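Long-range contacts in conserved Archaeal protein (Sulfolobus acidocaldarius, PDB 4OPU), which reduces the double bonds of the geranylgeranyl chains of archaeal membrane lipids, converting unsaturated archaeols into saturated ones with the help of bound FAD: residues A51-H56 with V90-F95; K125-D130 with E146-S151; K181-A186 with G267-T272. The protein carries 1 engineered substitution. All coordinates share one frame; numbering follows the deposited sequence.

Contact 1. Residues A51-H56 with V90-F95. Engineered in segment 90-95: His-92 (natural residue Gly). With GRG (geranylgeranyl diphosphate), chain D; GRG (geranylgeranyl diphosphate), chain C.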
loop_
_atom_site.group_PDB
_atom_site.type_symbol
_atom_site.label_atom_id
_atom_site.label_comp_id
_atom_site.label_asym_id
_atom_site.label_seq_id
_atom_site.Cartn_x
_atom_site.Cartn_y
_atom_site.Cartn_z
ATOM N N ALA A 51 7.607 -4.056 -7.725
ATOM C CA ALA A 51 7.082 -3.390 -8.915
ATOM C C ALA A 51 6.396 -2.080 -8.550
ATOM O O ALA A 51 5.420 -2.071 -7.801
ATOM C CB ALA A 51 6.117 -4.307 -9.654
ATOM N N VAL A 52 6.913 -0.973 -9.078
ATOM C CA VAL A 52 6.381 0.350 -8.761
ATOM C C VAL A 52 6.099 1.162 -10.025
ATOM O O VAL A 52 6.890 1.154 -10.969
ATOM C CB VAL A 52 7.350 1.144 -7.854
ATOM C CG1 VAL A 52 6.753 2.495 -7.486
ATOM C CG2 VAL A 52 7.681 0.350 -6.597
ATOM N N SER A 53 4.964 1.858 -10.033
ATOM C CA SER A 53 4.564 2.693 -11.161
ATOM C C SER A 53 5.534 3.849 -11.385
ATOM O O SER A 53 6.096 4.393 -10.438
ATOM C CB SER A 53 3.152 3.241 -10.939
ATOM O OG SER A 53 2.640 3.826 -12.124
ATOM N N LYS A 54 5.719 4.220 -12.647
ATOM C CA LYS A 54 6.621 5.307 -13.005
ATOM C C LYS A 54 6.016 6.666 -12.665
ATOM O O LYS A 54 6.736 7.623 -12.375
ATOM C CB LYS A 54 6.964 5.241 -14.495
ATOM C CG LYS A 54 7.955 6.294 -14.963
ATOM C CD LYS A 54 8.235 6.166 -16.452
ATOM C CE LYS A 54 9.256 7.191 -16.915
ATOM N NZ LYS A 54 8.792 8.586 -16.682
ATOM N N ALA A 55 4.688 6.740 -12.693
ATOM C CA ALA A 55 3.975 7.990 -12.454
ATOM C C ALA A 55 4.204 8.535 -11.045
ATOM O O ALA A 55 4.132 9.744 -10.821
ATOM C CB ALA A 55 2.487 7.797 -12.704
ATOM N N HIS A 56 4.480 7.642 -10.101
ATOM C CA HIS A 56 4.688 8.029 -8.709
ATOM C C HIS A 56 5.934 8.887 -8.515
ATOM O O HIS A 56 5.905 9.878 -7.787
ATOM C CB HIS A 56 4.787 6.792 -7.820
ATOM C CG HIS A 56 3.487 6.077 -7.634
ATOM N ND1 HIS A 56 3.367 4.711 -7.772
ATOM C CD2 HIS A 56 2.254 6.532 -7.309
ATOM C CE1 HIS A 56 2.117 4.357 -7.543
ATOM N NE2 HIS A 56 1.420 5.443 -7.262
ATOM N N VAL A 90 -2.415 -4.071 -20.794
ATOM C CA VAL A 90 -2.538 -2.677 -20.387
ATOM C C VAL A 90 -1.185 -1.978 -20.430
ATOM O O VAL A 90 -0.264 -2.345 -19.702
ATOM C CB VAL A 90 -3.130 -2.552 -18.971
ATOM C CG1 VAL A 90 -3.220 -1.089 -18.563
ATOM C CG2 VAL A 90 -4.497 -3.211 -18.909
ATOM N N ASN A 91 -1.069 -0.974 -21.292
ATOM C CA ASN A 91 0.156 -0.192 -21.387
ATOM C C ASN A 91 0.278 0.806 -20.241
ATOM O O ASN A 91 -0.523 1.735 -20.121
ATOM C CB ASN A 91 0.225 0.538 -22.729
ATOM C CG ASN A 91 1.154 -0.141 -23.714
ATOM O OD1 ASN A 91 0.842 -1.205 -24.250
ATOM N ND2 ASN A 91 2.305 0.475 -23.964
ATOM N N HIS A 92 1.286 0.603 -19.400
ATOM C CA HIS A 92 1.533 1.474 -18.259
ATOM C C HIS A 92 2.983 1.341 -17.805
ATOM O O HIS A 92 3.392 0.291 -17.308
ATOM C CB HIS A 92 0.577 1.146 -17.111
ATOM C CG HIS A 92 0.766 2.007 -15.902
ATOM N ND1 HIS A 92 0.564 3.371 -15.921
ATOM C CD2 HIS A 92 1.140 1.701 -14.637
ATOM C CE1 HIS A 92 0.807 3.866 -14.721
ATOM N NE2 HIS A 92 1.159 2.873 -13.923
ATOM N N GLU A 93 3.754 2.408 -17.978
ATOM C CA GLU A 93 5.188 2.384 -17.703
ATOM C C GLU A 93 5.485 2.273 -16.209
ATOM O O GLU A 93 4.784 2.857 -15.383
ATOM C CB GLU A 93 5.849 3.634 -18.283
ATOM C CG GLU A 93 7.209 3.384 -18.906
ATOM C CD GLU A 93 7.643 4.506 -19.831
ATOM O OE1 GLU A 93 8.497 4.259 -20.708
ATOM O OE2 GLU A 93 7.130 5.636 -19.681
ATOM N N GLY A 94 6.530 1.522 -15.870
ATOM C CA GLY A 94 6.900 1.314 -14.480
ATOM C C GLY A 94 8.295 0.744 -14.300
ATOM O O GLY A 94 9.064 0.644 -15.257
ATOM N N PHE A 95 8.620 0.368 -13.064
ATOM C CA PHE A 95 9.943 -0.158 -12.740
ATOM C C PHE A 95 9.885 -1.442 -11.915
ATOM O O PHE A 95 9.059 -1.578 -11.012
ATOM C CB PHE A 95 10.764 0.881 -11.968
ATOM C CG PHE A 95 10.877 2.209 -12.658
ATOM C CD1 PHE A 95 11.764 2.388 -13.706
ATOM C CD2 PHE A 95 10.106 3.283 -12.245
ATOM C CE1 PHE A 95 11.873 3.611 -14.338
ATOM C CE2 PHE A 95 10.210 4.510 -12.873
ATOM C CZ PHE A 95 11.095 4.675 -13.921
HETATM C C20 GRG D . -9.043 -8.934 -8.308
HETATM C C19 GRG D . -9.959 -8.571 -10.731
HETATM C C18 GRG D . -8.938 -8.256 -9.658
HETATM C C17 GRG D . -7.943 -7.376 -9.900
HETATM C C16 GRG D . -7.818 -6.693 -11.251
HETATM C C14 GRG D . -4.799 -6.966 -10.936
HETATM C C13 GRG D . -5.505 -5.794 -11.572
HETATM C C15 GRG D . -6.935 -5.459 -11.182
HETATM C C12 GRG D . -4.808 -5.081 -12.483
HETATM C C11 GRG D . -5.327 -3.867 -13.230
HETATM C C9 GRG D . -4.986 -2.582 -12.504
HETATM C C8 GRG D . -3.553 -2.093 -12.668
HETATM C C10 GRG D . -2.397 -2.874 -12.081
HETATM C C7 GRG D . -3.322 -0.941 -13.339
HETATM C C6 GRG D . -1.957 -0.294 -13.540
HETATM C C5 GRG D . -1.384 0.392 -12.287
HETATM C C3 GRG D . -2.241 1.452 -11.598
HETATM C C4 GRG D . -3.699 1.287 -11.284
HETATM C C2 GRG D . -1.814 2.647 -11.172
HETATM C C1 GRG D . -0.440 3.236 -11.197
HETATM O O1 GRG D . 0.020 3.259 -9.855
HETATM P PA GRG D . -0.865 3.481 -8.540
HETATM O O1A GRG D . -2.345 3.196 -8.600
HETATM O O3A GRG D . -0.712 4.989 -8.080
HETATM O O2A GRG D . -0.296 2.587 -7.460
HETATM C C20 GRG C . -8.332 -7.506 -5.029
HETATM C C19 GRG C . -7.414 -7.712 -2.589
HETATM C C18 GRG C . -7.165 -7.656 -4.078
HETATM C C17 GRG C . -5.906 -7.742 -4.551
HETATM C C16 GRG C . -4.739 -7.901 -3.598
HETATM C C14 GRG C . -1.870 -9.695 -2.595
HETATM C C13 GRG C . -2.400 -8.700 -3.604
HETATM C C15 GRG C . -3.774 -8.900 -4.201
HETATM C C12 GRG C . -1.672 -7.625 -3.982
HETATM C C11 GRG C . -0.287 -7.320 -3.448
HETATM C C9 GRG C . 0.749 -8.134 -4.194
HETATM C C8 GRG C . 1.323 -7.360 -5.363
HETATM C C10 GRG C . 2.087 -8.117 -6.422
HETATM C C7 GRG C . 1.170 -6.018 -5.469
HETATM C C6 GRG C . 1.745 -5.232 -6.634
HETATM C C5 GRG C . 0.774 -5.261 -7.794
HETATM C C3 GRG C . 0.984 -4.052 -8.680
HETATM C C4 GRG C . 0.171 -3.938 -9.940
HETATM C C2 GRG C . 1.878 -3.089 -8.357
HETATM C C1 GRG C . 2.118 -1.859 -9.215
HETATM O O1 GRG C . 2.621 -2.222 -10.477
HETATM P PA GRG C . 2.640 -1.091 -11.576
HETATM O O1A GRG C . 2.468 0.236 -10.880
HETATM O O3A GRG C . 1.442 -1.292 -12.582
HETATM O O2A GRG C . 3.946 -1.115 -12.324
#

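Contact 2. Residues K125-D130 with E146-S151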
loop_
_atom_site.group_PDB
_atom_site.type_symbol
_atom_site.label_atom_id
_atom_site.label_comp_id
_atom_site.label_asym_id
_atom_site.label_seq_id
_atom_site.Cartn_x
_atom_site.Cartn_y
_atom_site.Cartn_z
ATOM N N LYS A 125 8.758 1.840 23.560
ATOM C CA LYS A 125 7.614 2.386 24.279
ATOM C C LYS A 125 7.290 3.791 23.812
ATOM O O LYS A 125 8.167 4.655 23.770
ATOM C CB LYS A 125 7.868 2.387 25.789
ATOM C CG LYS A 125 6.920 3.292 26.574
ATOM C CD LYS A 125 7.176 3.199 28.069
ATOM C CE LYS A 125 7.096 4.564 28.745
ATOM N NZ LYS A 125 5.776 5.230 28.561
ATOM N N PRO A 126 6.022 4.028 23.458
ATOM C CA PRO A 126 5.603 5.388 23.124
ATOM C C PRO A 126 5.594 6.258 24.370
ATOM O O PRO A 126 4.951 5.901 25.360
ATOM C CB PRO A 126 4.181 5.206 22.576
ATOM C CG PRO A 126 4.009 3.733 22.369
ATOM C CD PRO A 126 4.913 3.070 23.354
ATOM N N ILE A 127 6.315 7.371 24.339
ATOM C CA ILE A 127 6.201 8.331 25.418
ATOM C C ILE A 127 4.900 9.084 25.223
ATOM O O ILE A 127 4.719 9.780 24.226
ATOM C CB ILE A 127 7.376 9.309 25.462
ATOM C CG1 ILE A 127 8.686 8.545 25.638
ATOM C CG2 ILE A 127 7.196 10.300 26.604
ATOM C CD1 ILE A 127 9.883 9.440 25.703
ATOM N N PHE A 128 3.986 8.920 26.169
ATOM C CA PHE A 128 2.679 9.547 26.083
ATOM C C PHE A 128 2.317 10.195 27.412
ATOM O O PHE A 128 1.823 9.534 28.328
ATOM C CB PHE A 128 1.622 8.521 25.674
ATOM C CG PHE A 128 0.277 9.118 25.380
ATOM C CD1 PHE A 128 0.030 9.737 24.168
ATOM C CD2 PHE A 128 -0.743 9.050 26.315
ATOM C CE1 PHE A 128 -1.207 10.284 23.894
ATOM C CE2 PHE A 128 -1.985 9.595 26.047
ATOM C CZ PHE A 128 -2.217 10.212 24.836
ATOM N N GLU A 129 2.579 11.493 27.514
ATOM C CA GLU A 129 2.289 12.239 28.730
ATOM C C GLU A 129 1.516 13.511 28.406
ATOM O O GLU A 129 1.785 14.173 27.402
ATOM C CB GLU A 129 3.584 12.568 29.477
ATOM C CG GLU A 129 4.690 13.119 28.589
ATOM C CD GLU A 129 5.953 13.448 29.362
ATOM O OE1 GLU A 129 6.745 12.519 29.638
ATOM O OE2 GLU A 129 6.155 14.637 29.695
ATOM N N ASP A 130 0.552 13.837 29.265
ATOM C CA ASP A 130 -0.326 14.990 29.083
ATOM C C ASP A 130 -1.070 14.930 27.751
ATOM O O ASP A 130 -1.230 15.941 27.069
ATOM C CB ASP A 130 0.467 16.296 29.190
ATOM C CG ASP A 130 1.249 16.395 30.485
ATOM O OD1 ASP A 130 0.626 16.626 31.543
ATOM O OD2 ASP A 130 2.489 16.243 30.441
ATOM N N GLU A 146 19.727 1.930 26.117
ATOM C CA GLU A 146 18.367 2.451 26.108
ATOM C C GLU A 146 18.397 3.972 26.135
ATOM O O GLU A 146 18.863 4.574 27.103
ATOM C CB GLU A 146 17.561 1.920 27.294
ATOM C CG GLU A 146 16.866 0.595 27.042
ATOM C CD GLU A 146 16.010 0.158 28.217
ATOM O OE1 GLU A 146 16.069 0.818 29.277
ATOM O OE2 GLU A 146 15.275 -0.844 28.081
ATOM N N LEU A 147 17.909 4.592 25.067
ATOM C CA LEU A 147 17.863 6.046 24.991
ATOM C C LEU A 147 16.425 6.532 24.888
ATOM O O LEU A 147 15.590 5.907 24.235
ATOM C CB LEU A 147 18.678 6.560 23.801
ATOM C CG LEU A 147 20.155 6.162 23.738
ATOM C CD1 LEU A 147 20.352 4.929 22.865
ATOM C CD2 LEU A 147 21.010 7.320 23.243
ATOM N N THR A 148 16.144 7.650 25.547
ATOM C CA THR A 148 14.824 8.259 25.500
ATOM C C THR A 148 14.853 9.477 24.584
ATOM O O THR A 148 15.514 10.472 24.880
ATOM C CB THR A 148 14.347 8.667 26.907
ATOM O OG1 THR A 148 13.965 7.496 27.641
ATOM C CG2 THR A 148 13.164 9.605 26.824
ATOM N N VAL A 149 14.146 9.388 23.462
ATOM C CA VAL A 149 14.137 10.465 22.481
ATOM C C VAL A 149 12.834 11.251 22.532
ATOM O O VAL A 149 11.748 10.682 22.421
ATOM C CB VAL A 149 14.351 9.924 21.051
ATOM C CG1 VAL A 149 13.980 10.977 20.015
ATOM C CG2 VAL A 149 15.790 9.472 20.871
ATOM N N TYR A 150 12.951 12.564 22.709
ATOM C CA TYR A 150 11.793 13.447 22.681
ATOM C C TYR A 150 11.638 14.093 21.310
ATOM O O TYR A 150 12.623 14.407 20.643
ATOM C CB TYR A 150 11.900 14.521 23.764
ATOM C CG TYR A 150 11.606 14.016 25.159
ATOM C CD1 TYR A 150 10.303 13.750 25.562
ATOM C CD2 TYR A 150 12.630 13.812 26.077
ATOM C CE1 TYR A 150 10.027 13.289 26.835
ATOM C CE2 TYR A 150 12.363 13.351 27.356
ATOM C CZ TYR A 150 11.059 13.091 27.728
ATOM O OH TYR A 150 10.784 12.633 28.997
ATOM N N SER A 151 10.390 14.283 20.898
ATOM C CA SER A 151 10.091 14.862 19.597
ATOM C C SER A 151 8.775 15.623 19.639
ATOM O O SER A 151 7.884 15.295 20.424
ATOM C CB SER A 151 10.028 13.773 18.527
ATOM O OG SER A 151 8.901 12.937 18.729
#

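Contact 3. Residues K181-A186 with G267-T272. With GRG (geranylgeranyl diphosphate), chain C.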
loop_
_atom_site.group_PDB
_atom_site.type_symbol
_atom_site.label_atom_id
_atom_site.label_comp_id
_atom_site.label_asym_id
_atom_site.label_seq_id
_atom_site.Cartn_x
_atom_site.Cartn_y
_atom_site.Cartn_z
ATOM N N LYS A 181 -10.518 -9.532 7.346
ATOM C CA LYS A 181 -10.997 -9.568 5.968
ATOM C C LYS A 181 -10.650 -8.304 5.181
ATOM O O LYS A 181 -10.839 -8.262 3.965
ATOM C CB LYS A 181 -12.510 -9.802 5.939
ATOM C CG LYS A 181 -12.904 -11.271 6.052
ATOM C CD LYS A 181 -14.407 -11.467 5.920
ATOM C CE LYS A 181 -15.150 -10.944 7.140
ATOM N NZ LYS A 181 -14.766 -11.676 8.382
ATOM N N ASP A 182 -10.142 -7.282 5.864
ATOM C CA ASP A 182 -9.699 -6.066 5.182
ATOM C C ASP A 182 -8.202 -6.112 4.901
ATOM O O ASP A 182 -7.562 -5.072 4.737
ATOM C CB ASP A 182 -10.041 -4.818 6.001
ATOM C CG ASP A 182 -11.496 -4.411 5.864
ATOM O OD1 ASP A 182 -12.202 -4.976 5.000
ATOM O OD2 ASP A 182 -11.933 -3.514 6.615
ATOM N N ALA A 183 -7.651 -7.320 4.847
ATOM C CA ALA A 183 -6.241 -7.506 4.522
ATOM C C ALA A 183 -6.022 -8.814 3.771
ATOM O O ALA A 183 -6.824 -9.738 3.874
ATOM C CB ALA A 183 -5.393 -7.475 5.782
ATOM N N ASP A 184 -4.933 -8.882 3.014
ATOM C CA ASP A 184 -4.556 -10.106 2.320
ATOM C C ASP A 184 -3.188 -10.578 2.787
ATOM O O ASP A 184 -2.301 -9.768 3.052
ATOM C CB ASP A 184 -4.543 -9.897 0.804
ATOM C CG ASP A 184 -5.933 -9.901 0.198
ATOM O OD1 ASP A 184 -6.880 -9.426 0.862
ATOM O OD2 ASP A 184 -6.076 -10.383 -0.944
ATOM N N VAL A 185 -3.019 -11.890 2.901
ATOM C CA VAL A 185 -1.699 -12.450 3.140
ATOM C C VAL A 185 -1.097 -12.811 1.786
ATOM O O VAL A 185 -1.747 -13.460 0.964
ATOM C CB VAL A 185 -1.749 -13.681 4.078
ATOM C CG1 VAL A 185 -2.913 -14.594 3.718
ATOM C CG2 VAL A 185 -0.422 -14.435 4.056
ATOM N N ALA A 186 0.129 -12.360 1.544
ATOM C CA ALA A 186 0.771 -12.558 0.251
ATOM C C ALA A 186 2.158 -13.173 0.411
ATOM O O ALA A 186 2.860 -12.904 1.384
ATOM C CB ALA A 186 0.849 -11.246 -0.500
ATOM N N GLY A 267 6.874 -14.420 2.851
ATOM C CA GLY A 267 5.757 -13.531 2.592
ATOM C C GLY A 267 5.322 -12.759 3.820
ATOM O O GLY A 267 5.829 -12.991 4.920
ATOM N N ALA A 268 4.380 -11.838 3.637
ATOM C CA ALA A 268 3.887 -11.029 4.744
ATOM C C ALA A 268 2.465 -10.532 4.504
ATOM O O ALA A 268 1.870 -10.782 3.460
ATOM C CB ALA A 268 4.820 -9.852 4.991
ATOM N N LEU A 269 1.931 -9.819 5.489
ATOM C CA LEU A 269 0.580 -9.279 5.415
ATOM C C LEU A 269 0.563 -7.952 4.661
ATOM O O LEU A 269 1.515 -7.172 4.731
ATOM C CB LEU A 269 0.011 -9.098 6.826
ATOM C CG LEU A 269 -1.469 -8.752 6.997
ATOM C CD1 LEU A 269 -2.342 -9.961 6.694
ATOM C CD2 LEU A 269 -1.736 -8.228 8.402
ATOM N N VAL A 270 -0.517 -7.705 3.929
ATOM C CA VAL A 270 -0.699 -6.434 3.241
ATOM C C VAL A 270 -2.160 -6.010 3.332
ATOM O O VAL A 270 -3.054 -6.758 2.937
ATOM C CB VAL A 270 -0.251 -6.509 1.758
ATOM C CG1 VAL A 270 -0.596 -7.856 1.148
ATOM C CG2 VAL A 270 -0.862 -5.371 0.951
ATOM N N PRO A 271 -2.408 -4.808 3.875
ATOM C CA PRO A 271 -3.773 -4.298 4.045
ATOM C C PRO A 271 -4.421 -3.943 2.713
ATOM O O PRO A 271 -3.751 -3.422 1.826
ATOM C CB PRO A 271 -3.575 -3.049 4.911
ATOM C CG PRO A 271 -2.188 -2.604 4.610
ATOM C CD PRO A 271 -1.395 -3.859 4.375
ATOM N N THR A 272 -5.709 -4.232 2.569
ATOM C CA THR A 272 -6.419 -3.909 1.338
ATOM C C THR A 272 -7.695 -3.137 1.648
ATOM O O THR A 272 -8.801 -3.619 1.404
ATOM C CB THR A 272 -6.766 -5.174 0.526
ATOM O OG1 THR A 272 -7.623 -6.026 1.296
ATOM C CG2 THR A 272 -5.503 -5.938 0.151
HETATM C C20 GRG C . -8.332 -7.506 -5.029
HETATM C C19 GRG C . -7.414 -7.712 -2.589
HETATM C C18 GRG C . -7.165 -7.656 -4.078
HETATM C C17 GRG C . -5.906 -7.742 -4.551
HETATM C C16 GRG C . -4.739 -7.901 -3.598
HETATM C C14 GRG C . -1.870 -9.695 -2.595
HETATM C C13 GRG C . -2.400 -8.700 -3.604
HETATM C C15 GRG C . -3.774 -8.900 -4.201
HETATM C C12 GRG C . -1.672 -7.625 -3.982
HETATM C C11 GRG C . -0.287 -7.320 -3.448
HETATM C C9 GRG C . 0.749 -8.134 -4.194
HETATM C C8 GRG C . 1.323 -7.360 -5.363
HETATM C C10 GRG C . 2.087 -8.117 -6.422
HETATM C C7 GRG C . 1.170 -6.018 -5.469
HETATM C C6 GRG C . 1.745 -5.232 -6.634
HETATM C C5 GRG C . 0.774 -5.261 -7.794
HETATM C C3 GRG C . 0.984 -4.052 -8.680
HETATM C C4 GRG C . 0.171 -3.938 -9.940
HETATM C C2 GRG C . 1.878 -3.089 -8.357
HETATM C C1 GRG C . 2.118 -1.859 -9.215
HETATM O O1 GRG C . 2.621 -2.222 -10.477
HETATM P PA GRG C . 2.640 -1.091 -11.576
HETATM O O1A GRG C . 2.468 0.236 -10.880
HETATM O O3A GRG C . 1.442 -1.292 -12.582
HETATM O O2A GRG C . 3.946 -1.115 -12.324
#

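Contact 1. Residues A51-H56 with V90-F95
The first torsions of Ser-53 and His-92 turn OG and the ring toward each other: Ser-53 has OG opposite its backbone N (chi1 -168°), and the engineered His-92, glycine in the natural protein, has CG opposite its own (chi1 -180°). OG and NE2 of this pair share a hydrogen bond of 2.5 Å, a length to be read with caution at this resolution. C1 of one geranylgeranyl diphosphate (chain D) lies close to the His-92 ring, while O3A of the other (chain C) sits in the imidazole plane at its edge. His-56, a lipid-binding residue, turns NE2 to O3A of the chain D lipid, an approach too short for its length to be trusted. The short strand 51-53 runs antiparallel to strand 87-97 in the large sheet that walls the isoprenoid pocket. Val-52 and Phe-95 form a hydrogen-bonded pair, with Val-52 N to Phe-95 O at 3.0 Å and Phe-95 N to Val-52 O at 2.8 Å. Two residues on, Lys-54 N donates to Glu-93 O at 3.2 Å. Lys-54 then stretches past the Phe-95 ring, its CG 3.6 Å from CE2, and runs alongside Glu-93. Glu-93 OE1 forms a salt bridge with Lys-73, and Lys-54 NZ a hydrogen bond with Tyr-64 OH.

Contact 2. Residues K125-D130 with E146-S151
Ile-127 meets Thr-148 and Tyr-150 through the far end of its side chain, and the contact illustrates how strands that share no hydrogen bonds can still meet, here mainly through one isoleucine. In the four-stranded sheet, strand 132-140 lies between strands 121-129 and 145-150, so the segments here are not neighbours: their axes come no closer than 8.8 Å, and their directions differ by 53°. The tight part is apolar. Ile-127 CD1 packs against Thr-148 CG2 at 3.5 Å, the two side chains crossing at about a right angle. The same methyl also lies over one face of the Tyr-150 ring, 4.0 Å from CE1, with Ile-127 CG2 close by at 4.1 Å from that carbon. Both methyls can reach the ring because CG1 is turned beside the backbone N (chi1 -59°), which leaves CG2 on the other branch, opposite that N.

The looser side is polar and partly open to solvent. There, Glu-129 points toward the other strand, and its OE1 comes to the edge of the Tyr-150 ring. It stays 4.1 Å from OH, too long for a hydrogen bond, and the carboxylate stands at 80° to the ring plane. Tyr-150 also rests on Glu-4 of strand 3-6, while the backbone of Ile-127 is tied to Lys-134 and Gly-135 of the intervening strand.

With no hydrogen bond or salt bridge spanning the two segments, the hydrogen bonding runs through strand 132-140, while the direct contact is apolar and would be expected to have little directional preference.

Contact 3. Residues K181-A186 with G267-T272
Gly-267 comes first, against Ala-186, its CA 3.2 Å from Ala-186 O in a CA-H...O contact. Ala-268 follows as the first hydrogen-bonded pair: its N reaches Ala-186 O at 2.9 Å and its O takes the Ala-186 amide in return. Leu-269 faces Val-185 in a non-hydrogen-bonded pair, yet its side chain leans along the strand. With CG opposite the backbone N (chi1 -171°), CD1 is carried to 4.0 Å from Ala-183 CB, on the same face of the sheet. Val-270 then pairs with Asp-184 by two backbone bonds; Asp-184 N to Val-270 O is 2.8 Å and nearly straight at 169°. Val-270 CG1 meets Ala-186 CB at 4.0 Å on the opposite face from Leu-269. Pro-271 has no amide hydrogen to give, and it stands opposite Ala-183 in a non-hydrogen-bonded pair, where none is called for. Thr-272 ends the segment. Its N bonds to Asp-182 O at 3.0 Å, approaching from above the carbonyl plane, and its side chain crosses that of Asp-184 at about a right angle.

The face bearing Asp-184, Ala-186 and Val-270 is the one turned to the lipid. Asp-184 OD2 lies 3.4 Å from C19 of geranylgeranyl diphosphate (chain C), while Ala-186 CB and Thr-272 CG2 touch its hydrocarbon chain and Ala-186 also touches the flavin. Asp-182, by contrast, forms a salt bridge with Arg-352. Such an antiparallel pair, with flavin and substrate against one face, belongs to the sheet of the geranylgeranyl reductase catalytic domain.

Read from the N terminus, the three contacts close one after another, and none nests in or crosses another. Contact 1 brings together residues 51-56 and 90-95 around 33 intervening residues. Contact 2 closes a shorter excursion of 15 residues that holds strand 132-140. Contact 3 spans the longest, 80 residues, returning strand 262-271 to strand 183-193. Contacts 1 and 3 join strands of the same large sheet beside the flavin and lipid, and both touch geranylgeranyl diphosphate (chain C), although their nearest atoms are about 11 Å apart. Contact 2 links two non-adjacent strands of the smaller, four-stranded sheet, its centre about 40 Å from that of contact 1, across the centre of the chain.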